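Local atomic coordinates of probable chemoreceptor (Methyl-accepting chemotaxis) transmembrane protein (Rhizobium meliloti, PDB entry 6D8V), a protein that senses quaternary ammonium compounds through a periplasmic domain, probably of the tandem-PDC (dCache) type, and presumably signals to the chemotaxis machinery. Residues I136-L141 with L195-K200. Numbering follows the deposited sequence.
Sequences ITQPYL and LSQSGK. With PBE (1,1-dimethyl-prolinium), chain C.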
ATOM      1  N   ILE A 136       3.426  -1.480  -6.423  1.00 61.96           N
ATOM      2  CA  ILE A 136       2.762  -0.853  -5.285  1.00 68.99           C
ATOM      3  C   ILE A 136       2.511   0.623  -5.601  1.00 71.99           C
ATOM      4  O   ILE A 136       3.357   1.300  -6.192  1.00 76.11           O
ATOM      5  CB  ILE A 136       3.597  -1.027  -3.997  1.00 73.89           C
ATOM      6  CG1 ILE A 136       2.800  -0.565  -2.773  1.00 80.79           C
ATOM      7  CG2 ILE A 136       4.936  -0.301  -4.100  1.00 52.06           C
ATOM      8  CD1 ILE A 136       3.422  -0.982  -1.447  1.00 65.11           C
ATOM      9  N   THR A 137       1.346   1.121  -5.205  1.00 73.62           N
ATOM     10  CA  THR A 137       0.874   2.425  -5.653  1.00 75.30           C
ATOM     11  C   THR A 137       1.233   3.533  -4.669  1.00 65.34           C
ATOM     12  O   THR A 137       1.442   3.314  -3.475  1.00 68.92           O
ATOM     13  CB  THR A 137      -0.646   2.423  -5.849  1.00 72.45           C
ATOM     14  OG1 THR A 137      -1.296   2.357  -4.571  1.00 74.90           O
ATOM     15  CG2 THR A 137      -1.081   1.246  -6.700  1.00 67.74           C
ATOM     16  N   GLN A 138       1.295   4.745  -5.195  1.00 73.64           N
ATOM     17  CA  GLN A 138       1.302   5.907  -4.333  1.00 71.17           C
ATOM     18  C   GLN A 138      -0.029   5.970  -3.594  1.00 74.46           C
ATOM     19  O   GLN A 138      -1.055   5.497  -4.096  1.00 67.12           O
ATOM     20  CB  GLN A 138       1.529   7.196  -5.128  1.00 83.63           C
ATOM     21  CG  GLN A 138       2.945   7.367  -5.670  1.00101.33           C
ATOM     22  CD  GLN A 138       3.973   7.634  -4.583  1.00100.33           C
ATOM     23  OE1 GLN A 138       3.625   7.902  -3.435  1.00103.60           O
ATOM     24  NE2 GLN A 138       5.248   7.559  -4.944  1.00 94.05           N
ATOM     25  N   PRO A 139      -0.035   6.539  -2.394  1.00 70.63           N
ATOM     26  CA  PRO A 139      -1.272   6.575  -1.614  1.00 55.35           C
ATOM     27  C   PRO A 139      -2.377   7.294  -2.371  1.00 71.70           C
ATOM     28  O   PRO A 139      -2.173   8.378  -2.928  1.00 67.92           O
ATOM     29  CB  PRO A 139      -0.861   7.311  -0.333  1.00 66.24           C
ATOM     30  CG  PRO A 139       0.359   8.049  -0.690  1.00 66.34           C
ATOM     31  CD  PRO A 139       1.069   7.229  -1.711  1.00 74.02           C
ATOM     32  N   TYR A 140      -3.554   6.670  -2.396  1.00 62.49           N
ATOM     33  CA  TYR A 140      -4.687   7.213  -3.128  1.00 60.41           C
ATOM     34  C   TYR A 140      -5.960   6.909  -2.355  1.00 78.82           C
ATOM     35  O   TYR A 140      -6.015   5.964  -1.557  1.00 89.11           O
ATOM     36  CB  TYR A 140      -4.783   6.643  -4.549  1.00 72.20           C
ATOM     37  CG  TYR A 140      -5.214   5.191  -4.575  1.00 83.21           C
ATOM     38  CD1 TYR A 140      -4.301   4.173  -4.334  1.00 83.78           C
ATOM     39  CD2 TYR A 140      -6.532   4.840  -4.828  1.00 87.11           C
ATOM     40  CE1 TYR A 140      -4.684   2.851  -4.345  1.00 77.88           C
ATOM     41  CE2 TYR A 140      -6.927   3.517  -4.844  1.00 77.86           C
ATOM     42  CZ  TYR A 140      -6.000   2.525  -4.602  1.00 75.49           C
ATOM     43  OH  TYR A 140      -6.388   1.200  -4.614  1.00 64.58           O
ATOM     44  N   LEU A 141      -6.978   7.728  -2.602  1.00 72.54           N
ATOM     45  CA  LEU A 141      -8.281   7.536  -1.988  1.00 73.06           C
ATOM     46  C   LEU A 141      -9.075   6.503  -2.777  1.00 79.85           C
ATOM     47  O   LEU A 141      -9.386   6.720  -3.952  1.00 83.72           O
ATOM     48  CB  LEU A 141      -9.041   8.862  -1.932  1.00 64.54           C
ATOM     49  CG  LEU A 141     -10.528   8.732  -1.605  1.00 74.42           C
ATOM     50  CD1 LEU A 141     -10.716   8.135  -0.217  1.00 76.14           C
ATOM     51  CD2 LEU A 141     -11.290  10.047  -1.724  1.00 69.17           C
ATOM     52  N   LEU A 195       7.074   8.010   4.804  1.00 60.31           N
ATOM     53  CA  LEU A 195       6.927   8.630   3.493  1.00 63.55           C
ATOM     54  C   LEU A 195       6.929   7.565   2.407  1.00 68.49           C
ATOM     55  O   LEU A 195       7.511   6.488   2.565  1.00 70.31           O
ATOM     56  CB  LEU A 195       8.047   9.643   3.217  1.00 60.41           C
ATOM     57  CG  LEU A 195       7.985  10.949   4.004  1.00 56.59           C
ATOM     58  CD1 LEU A 195       8.962  11.983   3.464  1.00 56.20           C
ATOM     59  CD2 LEU A 195       6.565  11.479   3.972  1.00 65.01           C
ATOM     60  N   SER A 196       6.277   7.882   1.288  1.00 76.59           N
ATOM     61  CA  SER A 196       6.129   6.934   0.193  1.00 73.69           C
ATOM     62  C   SER A 196       7.331   6.986  -0.748  1.00 77.51           C
ATOM     63  O   SER A 196       8.332   7.664  -0.497  1.00 63.44           O
ATOM     64  CB  SER A 196       4.847   7.207  -0.588  1.00 72.52           C
ATOM     65  OG  SER A 196       5.020   8.314  -1.461  1.00 73.08           O
ATOM     66  N   GLN A 197       7.205   6.268  -1.866  1.00 85.95           N
ATOM     67  CA  GLN A 197       8.243   6.198  -2.890  1.00 70.44           C
ATOM     68  C   GLN A 197       8.661   7.575  -3.399  1.00 75.89           C
ATOM     69  O   GLN A 197       9.808   7.759  -3.827  1.00 59.92           O
ATOM     70  CB  GLN A 197       7.728   5.356  -4.054  1.00 61.05           C
ATOM     71  CG  GLN A 197       7.033   4.070  -3.631  1.00 75.93           C
ATOM     72  CD  GLN A 197       5.524   4.199  -3.538  1.00 79.02           C
ATOM     73  OE1 GLN A 197       4.972   4.400  -2.453  1.00100.78           O
ATOM     74  NE2 GLN A 197       4.844   4.060  -4.677  1.00 77.78           N
ATOM     75  N   SER A 198       7.738   8.536  -3.409  1.00 77.68           N
ATOM     76  CA  SER A 198       8.007   9.869  -3.924  1.00 71.57           C
ATOM     77  C   SER A 198       7.996  10.919  -2.825  1.00 74.71           C
ATOM     78  O   SER A 198       7.996  12.122  -3.121  1.00 83.33           O
ATOM     79  CB  SER A 198       6.996  10.229  -5.012  1.00 76.73           C
ATOM     80  OG  SER A 198       5.672  10.172  -4.515  1.00 85.87           O
ATOM     81  N   GLY A 199       7.987  10.495  -1.562  1.00 75.87           N
ATOM     82  CA  GLY A 199       7.959  11.437  -0.468  1.00 77.90           C
ATOM     83  C   GLY A 199       6.578  11.916  -0.076  1.00 77.63           C
ATOM     84  O   GLY A 199       6.466  12.917   0.636  1.00 70.35           O
ATOM     85  N   LYS A 200       5.523  11.250  -0.535  1.00 82.38           N
ATOM     86  CA  LYS A 200       4.183  11.558  -0.061  1.00 72.27           C
ATOM     87  C   LYS A 200       4.004  10.994   1.348  1.00 70.15           C
ATOM     88  O   LYS A 200       4.632   9.994   1.721  1.00 71.15           O
ATOM     89  CB  LYS A 200       3.129  10.964  -1.006  1.00 66.52           C
ATOM     90  CG  LYS A 200       3.320  11.238  -2.496  1.00 63.74           C
ATOM     91  CD  LYS A 200       2.364  12.316  -2.975  1.00 82.67           C
ATOM     92  CE  LYS A 200       2.113  12.252  -4.483  1.00 77.95           C
ATOM     93  NZ  LYS A 200       1.563  10.927  -4.916  1.00 90.04           N
TER
HETATM   94  N   PBE C 402      -9.693  -0.726  -5.213  1.00102.12           N
HETATM   95  CD  PBE C 402      -8.686  -1.247  -5.863  1.00 91.91           C
HETATM   96  CA  PBE C 402      -9.640   0.717  -5.684  1.00106.11           C
HETATM   97  CB  PBE C 402      -9.388   0.536  -7.235  1.00111.80           C
HETATM   98  CG  PBE C 402      -8.701  -0.519  -7.331  1.00 95.38           C
HETATM   99  CE  PBE C 402     -10.948  -1.402  -5.606  1.00110.08           C
HETATM  100  CF  PBE C 402      -9.471  -0.814  -3.756  1.00 91.79           C
HETATM  101  C   PBE C 402     -10.808   1.528  -5.424  1.00 93.14           C
HETATM  102  O   PBE C 402     -10.968   2.601  -6.067  1.00 98.64           O
HETATM  103  OXT PBE C 402     -11.652   1.196  -4.550  1.00 97.76           O
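Gln138 reaches from the ligand-binding PDC module into the type I turn Ser196–Gly199, which belongs to what is probably the second, membrane-proximal module of a dCache-type sensor, so this contact joins the two halves. The packing is closest around its carboxamide. OE1 of Gln138 accepts a hydrogen bond from OG of Ser196, modelled at 2.5 Å, a length not to be pressed at this resolution; the same OG also accepts the backbone N-H of Lys200, just past the turn, at 3.1 Å. The chain of Gln138 bends at chi2 (-70°), and its amide stacks on that of Gln197, tip to tip, with the planes 6° apart. OE1 of Gln197 is hydrogen-bonded to NE1 of Trp261. Next to this, CD of Pro139 rests 3.9 Å from CB of Ser196, while Leu202 and Met211 also touch the proline. An alanine at Gln138 would probably leave the Ser196 hydroxyl without its acceptor and the Gln197 amide without its stacking partner, opening a gap between the modules. The ammonium end of Lys200 is looser: this partly exposed side chain crosses Gln138 at about a right angle, and across the contact NZ meets only carbons of Gln138, CB at 3.7 Å. Two residues along from Gln138, Tyr140 lines the ligand pocket, where its OH bonds Ser153 OG and its ring edge meets the 1,1-dimethyl-prolinium, OH lying 3.5 Å from the ligand's CA.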